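Local atomic coordinates of putative glycosyltransferase (GalT1) (Streptococcus parasanguinis, PDB entry 4PHR), a protein that probably acts as a glycosyltransferase using a nucleotide-linked sugar donor, its GT-D-fold domain being captured here with bound UDP. Residues A29-G35 against K71-P77; R59-I63 against K210-D215; L200-M204 against Y221-G227. One frame throughout, in Å; residues are numbered along the deposited sequence.

The strands of contacts 1 and 3 run side by side, joined by backbone hydrogen bonds from Val31 to Ala223 and Asp225, while contact 2 packs two helices beside them. Centres of contacts 1 and 2, and of 1 and 3, lie about 10 Å apart; those of 2 and 3, about 13 Å. All three meet at Asp225 of contact 3, whose OD1 is 2.9 Å from Arg33 NH2 of contact 1 and whose OD2 is 2.7 Å from Lys210 NZ of contact 2, both salt bridges. The two cationic side chains also bind the diphosphate of UDP, Arg33 from strand 30-33 and Lys210 from the helix of contact 2, while Gly227 of contact 3 lies against it.

Contact 1: A29-G35 against K71-P77; sequences ASVVRFG and KLLVCLP. With UDP (uridine-5'-diphosphate), chain B.
Strands 30-33 and 72-76 run parallel and in register, from Ser30 beside Leu72 to Arg33 beside Cys75 (CA-CA 4.5 Å for both pairs); their axes approach to 4.6 Å at 15°. Hydrogen bonds alternate between them: Ser30 N to Lys71 O (2.8 Å), Leu73 N to Ser30 O (2.8 Å), Val32 N to Leu73 O (3.0 Å), Cys75 N to Val32 O (2.9 Å) and Phe34 N to Cys75 O (2.9 Å). On one face Val32 (chi1 p) sets CG1 4.0 Å from CD1 of Leu72 (t, p), whose end swings nearer to 29-35, and 3.9 Å from CG2 of Val74 (t), beneath helices 54-64 and 206-218. Val31 (t) and Leu73 (t, p) face the other way, towards helix 17-27, with Val31 CG1 3.7 Å from Cys75 SG (chi1 m). Such hydrophobic parallel strands with helices on both faces are the framework of this GT-D-fold domain, and the ligand lies by their C-terminal ends. There Arg33 (m, t, m) carries its guanidinium away from 71-77 to the diphosphate, donating from NH1 to UDP O3B (2.8 Å) and from NH2 to the same O3B (3.2 Å). Phe34 (m, chi2 78°) brings CE1 to 4.0 Å from Val74 CG1. At the opposite end Ser30 OG (chi1 m), also bonded to Thr217, donates to a water at 3.1 Å that donates to Lys71 O at 2.8 Å.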
loop_
_atom_site.group_PDB
_atom_site.type_symbol
_atom_site.label_atom_id
_atom_site.label_comp_id
_atom_site.label_asym_id
_atom_site.label_seq_id
_atom_site.Cartn_x
_atom_site.Cartn_y
_atom_site.Cartn_z
ATOM N N ALA A 29 -1.083 4.995 14.449
ATOM C CA ALA A 29 -1.440 3.621 14.122
ATOM C C ALA A 29 -0.580 3.035 13.005
ATOM O O ALA A 29 -0.126 3.744 12.110
ATOM C CB ALA A 29 -2.906 3.546 13.730
ATOM N N SER A 30 -0.373 1.728 13.068
ATOM C CA SER A 30 0.101 0.992 11.907
ATOM C C SER A 30 -1.025 0.953 10.874
ATOM O O SER A 30 -2.186 1.218 11.200
ATOM C CB SER A 30 0.492 -0.430 12.294
ATOM O OG SER A 30 1.669 -0.433 13.078
ATOM N N VAL A 31 -0.694 0.612 9.635
ATOM C CA VAL A 31 -1.682 0.593 8.573
ATOM C C VAL A 31 -1.434 -0.606 7.682
ATOM O O VAL A 31 -0.320 -0.796 7.194
ATOM C CB VAL A 31 -1.609 1.859 7.688
ATOM C CG1 VAL A 31 -2.706 1.811 6.614
ATOM C CG2 VAL A 31 -1.744 3.112 8.530
ATOM N N VAL A 32 -2.475 -1.411 7.471
ATOM C CA VAL A 32 -2.420 -2.493 6.496
ATOM C C VAL A 32 -3.524 -2.251 5.468
ATOM O O VAL A 32 -4.663 -1.932 5.828
ATOM C CB VAL A 32 -2.561 -3.878 7.182
ATOM C CG1 VAL A 32 -3.880 -4.003 7.926
ATOM C CG2 VAL A 32 -2.412 -4.990 6.177
ATOM N N ARG A 33 -3.187 -2.384 4.186
ATOM C CA ARG A 33 -4.149 -2.096 3.117
ATOM C C ARG A 33 -4.474 -3.357 2.313
ATOM O O ARG A 33 -3.580 -4.084 1.894
ATOM C CB ARG A 33 -3.626 -0.997 2.182
ATOM C CG ARG A 33 -3.229 0.333 2.862
ATOM C CD ARG A 33 -2.553 1.323 1.861
ATOM N NE ARG A 33 -1.451 0.613 1.231
ATOM C CZ ARG A 33 -1.490 -0.028 0.066
ATOM N NH1 ARG A 33 -2.537 0.078 -0.757
ATOM N NH2 ARG A 33 -0.443 -0.751 -0.293
ATOM N N PHE A 34 -5.754 -3.637 2.118
ATOM C CA PHE A 34 -6.150 -4.749 1.263
ATOM C C PHE A 34 -6.591 -4.193 -0.077
ATOM O O PHE A 34 -7.506 -3.376 -0.141
ATOM C CB PHE A 34 -7.259 -5.584 1.915
ATOM C CG PHE A 34 -6.765 -6.436 3.039
ATOM C CD1 PHE A 34 -6.520 -5.886 4.287
ATOM C CD2 PHE A 34 -6.496 -7.779 2.833
ATOM C CE1 PHE A 34 -6.031 -6.675 5.315
ATOM C CE2 PHE A 34 -6.020 -8.568 3.851
ATOM C CZ PHE A 34 -5.782 -8.017 5.092
ATOM N N GLY A 35 -5.926 -4.631 -1.144
ATOM C CA GLY A 35 -6.290 -4.240 -2.491
ATOM C C GLY A 35 -6.823 -5.426 -3.262
ATOM O O GLY A 35 -7.023 -6.517 -2.708
ATOM N N LYS A 71 -3.994 1.000 17.496
ATOM C CA LYS A 71 -2.730 0.377 17.091
ATOM C C LYS A 71 -2.622 0.100 15.597
ATOM O O LYS A 71 -1.520 0.099 15.045
ATOM C CB LYS A 71 -2.507 -0.941 17.832
ATOM C CG LYS A 71 -2.373 -0.815 19.339
ATOM C CD LYS A 71 -1.600 -2.001 19.899
ATOM C CE LYS A 71 -1.741 -2.110 21.410
ATOM N NZ LYS A 71 -3.097 -2.584 21.808
ATOM N N LEU A 72 -3.756 -0.151 14.950
ATOM C CA LEU A 72 -3.751 -0.605 13.565
ATOM C C LEU A 72 -5.027 -0.208 12.848
ATOM O O LEU A 72 -6.131 -0.434 13.344
ATOM C CB LEU A 72 -3.601 -2.124 13.511
ATOM C CG LEU A 72 -3.683 -2.766 12.125
ATOM C CD1 LEU A 72 -2.449 -2.413 11.328
ATOM C CD2 LEU A 72 -3.833 -4.275 12.247
ATOM N N LEU A 73 -4.870 0.386 11.674
ATOM C CA LEU A 73 -5.982 0.680 10.789
ATOM C C LEU A 73 -5.953 -0.335 9.652
ATOM O O LEU A 73 -4.949 -0.452 8.936
ATOM C CB LEU A 73 -5.851 2.096 10.229
ATOM C CG LEU A 73 -6.977 2.619 9.333
ATOM C CD1 LEU A 73 -8.306 2.633 10.079
ATOM C CD2 LEU A 73 -6.636 4.008 8.804
ATOM N N VAL A 74 -7.047 -1.078 9.503
ATOM C CA VAL A 74 -7.198 -2.037 8.415
ATOM C C VAL A 74 -7.989 -1.362 7.301
ATOM O O VAL A 74 -9.058 -0.809 7.558
ATOM C CB VAL A 74 -7.924 -3.314 8.893
ATOM C CG1 VAL A 74 -8.137 -4.279 7.728
ATOM C CG2 VAL A 74 -7.138 -3.990 10.021
ATOM N N CYS A 75 -7.465 -1.406 6.073
ATOM C CA CYS A 75 -8.019 -0.607 4.976
ATOM C C CYS A 75 -8.585 -1.459 3.850
ATOM O O CYS A 75 -8.076 -2.544 3.572
ATOM C CB CYS A 75 -6.942 0.315 4.391
ATOM S SG CYS A 75 -6.187 1.421 5.586
ATOM N N LEU A 76 -9.626 -0.936 3.195
ATOM C CA LEU A 76 -10.221 -1.546 2.006
ATOM C C LEU A 76 -10.274 -0.524 0.877
ATOM O O LEU A 76 -10.173 0.678 1.116
ATOM C CB LEU A 76 -11.655 -1.969 2.307
ATOM C CG LEU A 76 -11.892 -3.385 2.823
ATOM C CD1 LEU A 76 -10.790 -3.893 3.705
ATOM C CD2 LEU A 76 -13.262 -3.465 3.514
ATOM N N PRO A 77 -10.450 -0.992 -0.364
ATOM C CA PRO A 77 -10.616 -0.030 -1.454
ATOM C C PRO A 77 -11.815 0.887 -1.199
ATOM O O PRO A 77 -12.878 0.430 -0.784
ATOM C CB PRO A 77 -10.847 -0.932 -2.679
ATOM C CG PRO A 77 -10.215 -2.270 -2.303
ATOM C CD PRO A 77 -10.525 -2.387 -0.833
HETATM N N1 UDP B . 6.625 -5.351 -4.375
HETATM C C2 UDP B . 7.868 -5.892 -4.156
HETATM N N3 UDP B . 8.006 -7.250 -3.996
HETATM C C4 UDP B . 6.908 -8.075 -4.046
HETATM C C5 UDP B . 5.643 -7.531 -4.264
HETATM C C6 UDP B . 5.555 -6.177 -4.568
HETATM O O2 UDP B . 8.867 -5.173 -4.128
HETATM O O4 UDP B . 7.080 -9.286 -3.868
HETATM C "C1'" UDP B . 6.495 -3.889 -4.461
HETATM C "C2'" UDP B . 6.282 -3.235 -5.800
HETATM O "O2'" UDP B . 7.509 -3.098 -6.487
HETATM C "C3'" UDP B . 5.712 -1.901 -5.373
HETATM C "C4'" UDP B . 4.900 -2.258 -4.140
HETATM O "O4'" UDP B . 5.330 -3.559 -3.731
HETATM O "O3'" UDP B . 6.754 -1.031 -4.987
HETATM C "C5'" UDP B . 3.402 -2.250 -4.421
HETATM O "O5'" UDP B . 2.718 -2.669 -3.247
HETATM P PA UDP B . 1.116 -2.815 -3.195
HETATM O O1A UDP B . 0.689 -3.902 -4.097
HETATM O O2A UDP B . 0.766 -2.972 -1.763
HETATM O O3A UDP B . 0.644 -1.390 -3.805
HETATM P PB UDP B . -0.812 -0.672 -3.954
HETATM O O1B UDP B . -1.165 -0.780 -5.400
HETATM O O2B UDP B . -0.545 0.729 -3.549
HETATM O O3B UDP B . -1.800 -1.385 -3.083
HETATM O O HOH W 1 1.135 0.099 16.068
#

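Contact 2: R59-I63 against K210-D215; sequences RLQQI and KVLVAD
A salt bridge joins the two helical segments at their solvent-facing side: Arg59 NH2 donates to Asp215 OD1 at 3.0 Å. One water doubles the link, accepting from Arg59 NE at 2.9 Å and donating to Asp215 OD2 at 2.8 Å; that OD2 is also bonded to Tyr185. Arg59, with chi1 to chi3 all m, also donates from NH1 to Gln62 OE1 (2.8 Å) on its own helix. Beneath the charges the packing is apolar. Ile63 (m, t), one turn on from Arg59, pushes CD1 to 3.6 Å from Ala214 CB and 3.7 Å from Val211 CA. Arg59 CB lies 3.9 Å from Val211 CG2, and Leu60 CD2 3.8 Å from Lys210 CB. The nearest CA pairs are Arg59-Val211 (6.6 Å) and Ile63-Ala214 (6.8 Å), while the segment axes come no closer than 10.0 Å. Lys210 (m, p, t, p) turns NZ away, to salt bridges with Asp225 and the UDP phosphate. Helices 54-64 and 206-218 thus cross at 52° in the helical layer on the Val32 face of the parallel strands of this GT-D-fold domain, where Val32 touches both Ile63 and Lys210, while helix 185-195 lies against segment 210-215.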
loop_
_atom_site.group_PDB
_atom_site.type_symbol
_atom_site.label_atom_id
_atom_site.label_comp_id
_atom_site.label_asym_id
_atom_site.label_seq_id
_atom_site.Cartn_x
_atom_site.Cartn_y
_atom_site.Cartn_z
ATOM N N ARG A 59 -2.619 -16.077 6.316
ATOM C CA ARG A 59 -2.250 -14.907 7.116
ATOM C C ARG A 59 -3.093 -13.696 6.718
ATOM O O ARG A 59 -3.587 -12.966 7.580
ATOM C CB ARG A 59 -0.761 -14.573 6.969
ATOM C CG ARG A 59 0.160 -15.500 7.754
ATOM C CD ARG A 59 -0.098 -15.438 9.268
ATOM N NE ARG A 59 0.354 -14.190 9.884
ATOM C CZ ARG A 59 -0.437 -13.335 10.532
ATOM N NH1 ARG A 59 -1.733 -13.581 10.666
ATOM N NH2 ARG A 59 0.068 -12.229 11.054
ATOM N N LEU A 60 -3.248 -13.477 5.414
ATOM C CA LEU A 60 -4.040 -12.348 4.928
ATOM C C LEU A 60 -5.473 -12.425 5.458
ATOM O O LEU A 60 -6.037 -11.418 5.900
ATOM C CB LEU A 60 -4.029 -12.293 3.400
ATOM C CG LEU A 60 -2.700 -11.859 2.766
ATOM C CD1 LEU A 60 -2.778 -11.968 1.248
ATOM C CD2 LEU A 60 -2.318 -10.446 3.186
ATOM N N GLN A 61 -6.062 -13.618 5.425
ATOM C CA GLN A 61 -7.421 -13.796 5.940
ATOM C C GLN A 61 -7.495 -13.480 7.435
ATOM O O GLN A 61 -8.440 -12.842 7.905
ATOM C CB GLN A 61 -7.912 -15.221 5.668
ATOM C CG GLN A 61 -8.192 -15.495 4.202
ATOM C CD GLN A 61 -8.286 -16.977 3.876
ATOM O OE1 GLN A 61 -7.918 -17.830 4.685
ATOM N NE2 GLN A 61 -8.775 -17.290 2.684
ATOM N N GLN A 62 -6.492 -13.921 8.184
ATOM C CA GLN A 62 -6.440 -13.634 9.612
ATOM C C GLN A 62 -6.323 -12.136 9.880
ATOM O O GLN A 62 -6.996 -11.585 10.748
ATOM C CB GLN A 62 -5.258 -14.364 10.250
ATOM C CG GLN A 62 -5.394 -15.870 10.260
ATOM C CD GLN A 62 -4.134 -16.551 10.723
ATOM O OE1 GLN A 62 -3.028 -16.014 10.592
ATOM N NE2 GLN A 62 -4.288 -17.743 11.277
ATOM N N ILE A 63 -5.460 -11.468 9.125
ATOM C CA ILE A 63 -5.236 -10.046 9.330
ATOM C C ILE A 63 -6.507 -9.245 9.033
ATOM O O ILE A 63 -6.853 -8.315 9.765
ATOM C CB ILE A 63 -4.035 -9.545 8.496
ATOM C CG1 ILE A 63 -2.751 -10.245 8.966
ATOM C CG2 ILE A 63 -3.904 -8.032 8.600
ATOM C CD1 ILE A 63 -1.647 -10.252 7.938
ATOM N N LYS A 210 1.608 -6.714 4.036
ATOM C CA LYS A 210 0.507 -6.762 4.995
ATOM C C LYS A 210 0.859 -7.667 6.175
ATOM O O LYS A 210 0.559 -7.355 7.337
ATOM C CB LYS A 210 -0.788 -7.207 4.324
ATOM C CG LYS A 210 -1.320 -6.202 3.278
ATOM C CD LYS A 210 -0.664 -6.410 1.926
ATOM C CE LYS A 210 -1.229 -5.517 0.815
ATOM N NZ LYS A 210 -0.594 -4.173 0.685
ATOM N N VAL A 211 1.498 -8.791 5.876
ATOM C CA VAL A 211 1.894 -9.725 6.920
ATOM C C VAL A 211 2.982 -9.086 7.779
ATOM O O VAL A 211 2.956 -9.177 9.009
ATOM C CB VAL A 211 2.387 -11.061 6.331
ATOM C CG1 VAL A 211 2.712 -12.057 7.453
ATOM C CG2 VAL A 211 1.329 -11.644 5.400
ATOM N N LEU A 212 3.928 -8.420 7.124
ATOM C CA LEU A 212 5.004 -7.744 7.838
ATOM C C LEU A 212 4.439 -6.695 8.794
ATOM O O LEU A 212 4.808 -6.655 9.970
ATOM C CB LEU A 212 5.971 -7.088 6.845
ATOM C CG LEU A 212 7.249 -6.490 7.439
ATOM C CD1 LEU A 212 8.039 -7.569 8.166
ATOM C CD2 LEU A 212 8.102 -5.831 6.360
ATOM N N VAL A 213 3.539 -5.847 8.302
ATOM C CA VAL A 213 2.955 -4.813 9.158
ATOM C C VAL A 213 2.207 -5.433 10.347
ATOM O O VAL A 213 2.344 -4.988 11.484
ATOM C CB VAL A 213 2.041 -3.856 8.349
ATOM C CG1 VAL A 213 1.195 -2.992 9.282
ATOM C CG2 VAL A 213 2.890 -2.983 7.414
ATOM N N ALA A 214 1.418 -6.467 10.081
ATOM C CA ALA A 214 0.682 -7.150 11.142
ATOM C C ALA A 214 1.626 -7.668 12.224
ATOM O O ALA A 214 1.393 -7.451 13.415
ATOM C CB ALA A 214 -0.151 -8.282 10.566
ATOM N N ASP A 215 2.699 -8.340 11.815
ATOM C CA ASP A 215 3.631 -8.920 12.786
ATOM C C ASP A 215 4.444 -7.860 13.535
ATOM O O ASP A 215 4.720 -8.011 14.723
ATOM C CB ASP A 215 4.562 -9.936 12.119
ATOM C CG ASP A 215 3.848 -11.223 11.719
ATOM O OD1 ASP A 215 2.701 -11.458 12.171
ATOM O OD2 ASP A 215 4.450 -12.014 10.957
HETATM O O HOH W 2 3.229 -14.271 9.906
#

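Contact 3: L200-M204 against Y221-G227; sequences LILVM and YQAIDLG. With UDP (uridine-5'-diphosphate), chain B.
Strands 200-204 and 223-225 are the two strands of a beta-alpha-beta unit, connected by helix 206-218, in the parallel sheet of the GT-D fold. Their axes come within 4.6 Å at 22°, and the register pairs Ile201 with Ala223, Leu202 with Ile224 and Val203 with Asp225. Leu200 (t, p) reaches across with CD1 to 4.1 Å from Ile224 CD1 and 3.6 Å from OE1 of Gln222, whose NE2 is hydrogen-bonded to Ala29 O. Ile201 N makes a weak hydrogen bond to Gln222 O (3.3 Å), whereas Ile201 O accepts firmly from Ile224 N (2.8 Å). Its side chain (m, t) lies on the face covered by helix 206-218, with CB 3.9 Å from Ala223 CB and CD1 4.0 Å from Tyr221 CB. Leu202 (m, t) occupies the other face, where CD2 meets Ile224 CB at 4.0 Å and Leu226 CD1 at 3.9 Å. Val203 returns to the helix side; its N donates to Ile224 O (2.9 Å), and its O accepts from Leu226 N (2.8 Å) and, weakly, from Gly227 N (3.5 Å). Across from it Asp225 (chi1 t) directs its carboxylate to Lys210 and Arg33. Met204 (m, p, t) puts CE 4.2 Å from Leu226 CB and CG 3.3 Å from Gly227 O, while its carbonyl carbon C is 3.5 Å from UDP O4'. Beyond the strand Gly227 adopts phi 46°, psi -122°: its CA comes 3.3 Å from UDP O3A, and a CB ideally placed there would lie just 2.4 Å from UDP O2B.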
loop_
_atom_site.group_PDB
_atom_site.type_symbol
_atom_site.label_atom_id
_atom_site.label_comp_id
_atom_site.label_asym_id
_atom_site.label_seq_id
_atom_site.Cartn_x
_atom_site.Cartn_y
_atom_site.Cartn_z
ATOM N N LEU A 200 10.326 4.877 12.265
ATOM C CA LEU A 200 9.016 4.601 11.698
ATOM C C LEU A 200 9.250 3.694 10.493
ATOM O O LEU A 200 10.131 3.960 9.669
ATOM C CB LEU A 200 8.361 5.909 11.255
ATOM C CG LEU A 200 7.064 5.835 10.453
ATOM C CD1 LEU A 200 5.958 5.219 11.298
ATOM C CD2 LEU A 200 6.652 7.226 9.980
ATOM N N ILE A 201 8.477 2.622 10.385
ATOM C CA ILE A 201 8.686 1.648 9.320
ATOM C C ILE A 201 7.663 1.880 8.213
ATOM O O ILE A 201 6.472 1.959 8.488
ATOM C CB ILE A 201 8.559 0.194 9.854
ATOM C CG1 ILE A 201 9.472 -0.025 11.072
ATOM C CG2 ILE A 201 8.854 -0.809 8.747
ATOM C CD1 ILE A 201 9.208 -1.341 11.807
ATOM N N LEU A 202 8.137 2.026 6.978
ATOM C CA LEU A 202 7.268 2.170 5.811
ATOM C C LEU A 202 7.512 0.956 4.942
ATOM O O LEU A 202 8.663 0.584 4.712
ATOM C CB LEU A 202 7.618 3.430 5.014
ATOM C CG LEU A 202 7.612 4.758 5.783
ATOM C CD1 LEU A 202 7.918 5.928 4.845
ATOM C CD2 LEU A 202 6.293 4.966 6.518
ATOM N N VAL A 203 6.441 0.331 4.464
ATOM C CA VAL A 203 6.590 -0.911 3.721
ATOM C C VAL A 203 5.913 -0.801 2.360
ATOM O O VAL A 203 4.742 -0.428 2.273
ATOM C CB VAL A 203 5.994 -2.108 4.499
ATOM C CG1 VAL A 203 6.371 -3.413 3.816
ATOM C CG2 VAL A 203 6.471 -2.094 5.948
ATOM N N MET A 204 6.658 -1.149 1.308
ATOM C CA MET A 204 6.160 -1.133 -0.063
ATOM C C MET A 204 6.517 -2.492 -0.656
ATOM O O MET A 204 7.585 -2.664 -1.244
ATOM C CB MET A 204 6.787 0.012 -0.876
ATOM C CG MET A 204 6.483 1.413 -0.335
ATOM S SD MET A 204 7.449 1.840 1.144
ATOM C CE MET A 204 7.559 3.622 1.002
ATOM N N TYR A 221 5.552 -2.107 17.071
ATOM C CA TYR A 221 6.059 -1.093 16.155
ATOM C C TYR A 221 4.936 -0.425 15.373
ATOM O O TYR A 221 3.917 -1.050 15.078
ATOM C CB TYR A 221 7.039 -1.714 15.157
ATOM C CG TYR A 221 8.310 -2.235 15.784
ATOM C CD1 TYR A 221 9.355 -1.377 16.092
ATOM C CD2 TYR A 221 8.465 -3.585 16.067
ATOM C CE1 TYR A 221 10.519 -1.847 16.665
ATOM C CE2 TYR A 221 9.625 -4.066 16.639
ATOM C CZ TYR A 221 10.649 -3.194 16.935
ATOM O OH TYR A 221 11.807 -3.669 17.505
ATOM N N GLN A 222 5.129 0.846 15.033
ATOM C CA GLN A 222 4.280 1.490 14.040
ATOM C C GLN A 222 4.872 1.256 12.656
ATOM O O GLN A 222 5.998 1.675 12.362
ATOM C CB GLN A 222 4.125 2.992 14.302
ATOM C CG GLN A 222 3.128 3.638 13.344
ATOM C CD GLN A 222 3.041 5.150 13.466
ATOM O OE1 GLN A 222 3.856 5.785 14.139
ATOM N NE2 GLN A 222 2.054 5.735 12.797
ATOM N N ALA A 223 4.107 0.566 11.818
ATOM C CA ALA A 223 4.537 0.257 10.465
ATOM C C ALA A 223 3.400 0.579 9.507
ATOM O O ALA A 223 2.242 0.231 9.762
ATOM C CB ALA A 223 4.941 -1.204 10.351
ATOM N N ILE A 224 3.732 1.253 8.409
ATOM C CA ILE A 224 2.729 1.755 7.482
ATOM C C ILE A 224 2.927 1.176 6.088
ATOM O O ILE A 224 3.954 1.381 5.451
ATOM C CB ILE A 224 2.757 3.302 7.414
ATOM C CG1 ILE A 224 2.620 3.906 8.821
ATOM C CG2 ILE A 224 1.667 3.835 6.493
ATOM C CD1 ILE A 224 2.680 5.424 8.833
ATOM N N ASP A 225 1.922 0.454 5.627
ATOM C CA ASP A 225 1.907 -0.142 4.292
ATOM C C ASP A 225 1.587 0.959 3.276
ATOM O O ASP A 225 0.448 1.435 3.221
ATOM C CB ASP A 225 0.804 -1.209 4.313
ATOM C CG ASP A 225 0.476 -1.775 2.954
ATOM O OD1 ASP A 225 1.184 -1.482 1.965
ATOM O OD2 ASP A 225 -0.502 -2.563 2.898
ATOM N N LEU A 226 2.588 1.380 2.494
ATOM C CA LEU A 226 2.410 2.486 1.545
ATOM C C LEU A 226 2.439 2.099 0.063
ATOM O O LEU A 226 2.293 2.965 -0.800
ATOM C CB LEU A 226 3.434 3.597 1.794
ATOM C CG LEU A 226 3.234 4.455 3.052
ATOM C CD1 LEU A 226 4.347 5.491 3.178
ATOM C CD2 LEU A 226 1.861 5.117 3.024
ATOM N N GLY A 227 2.651 0.819 -0.235
ATOM C CA GLY A 227 2.463 0.305 -1.583
ATOM C C GLY A 227 3.058 1.153 -2.693
ATOM O O GLY A 227 4.259 1.419 -2.705
HETATM N N1 UDP B . 6.625 -5.351 -4.375
HETATM C C2 UDP B . 7.868 -5.892 -4.156
HETATM N N3 UDP B . 8.006 -7.250 -3.996
HETATM C C4 UDP B . 6.908 -8.075 -4.046
HETATM C C5 UDP B . 5.643 -7.531 -4.264
HETATM C C6 UDP B . 5.555 -6.177 -4.568
HETATM O O2 UDP B . 8.867 -5.173 -4.128
HETATM O O4 UDP B . 7.080 -9.286 -3.868
HETATM C "C1'" UDP B . 6.495 -3.889 -4.461
HETATM C "C2'" UDP B . 6.282 -3.235 -5.800
HETATM O "O2'" UDP B . 7.509 -3.098 -6.487
HETATM C "C3'" UDP B . 5.712 -1.901 -5.373
HETATM C "C4'" UDP B . 4.900 -2.258 -4.140
HETATM O "O4'" UDP B . 5.330 -3.559 -3.731
HETATM O "O3'" UDP B . 6.754 -1.031 -4.987
HETATM C "C5'" UDP B . 3.402 -2.250 -4.421
HETATM O "O5'" UDP B . 2.718 -2.669 -3.247
HETATM P PA UDP B . 1.116 -2.815 -3.195
HETATM O O1A UDP B . 0.689 -3.902 -4.097
HETATM O O2A UDP B . 0.766 -2.972 -1.763
HETATM O O3A UDP B . 0.644 -1.390 -3.805
HETATM P PB UDP B . -0.812 -0.672 -3.954
HETATM O O1B UDP B . -1.165 -0.780 -5.400
HETATM O O2B UDP B . -0.545 0.729 -3.549
HETATM O O3B UDP B . -1.800 -1.385 -3.083
#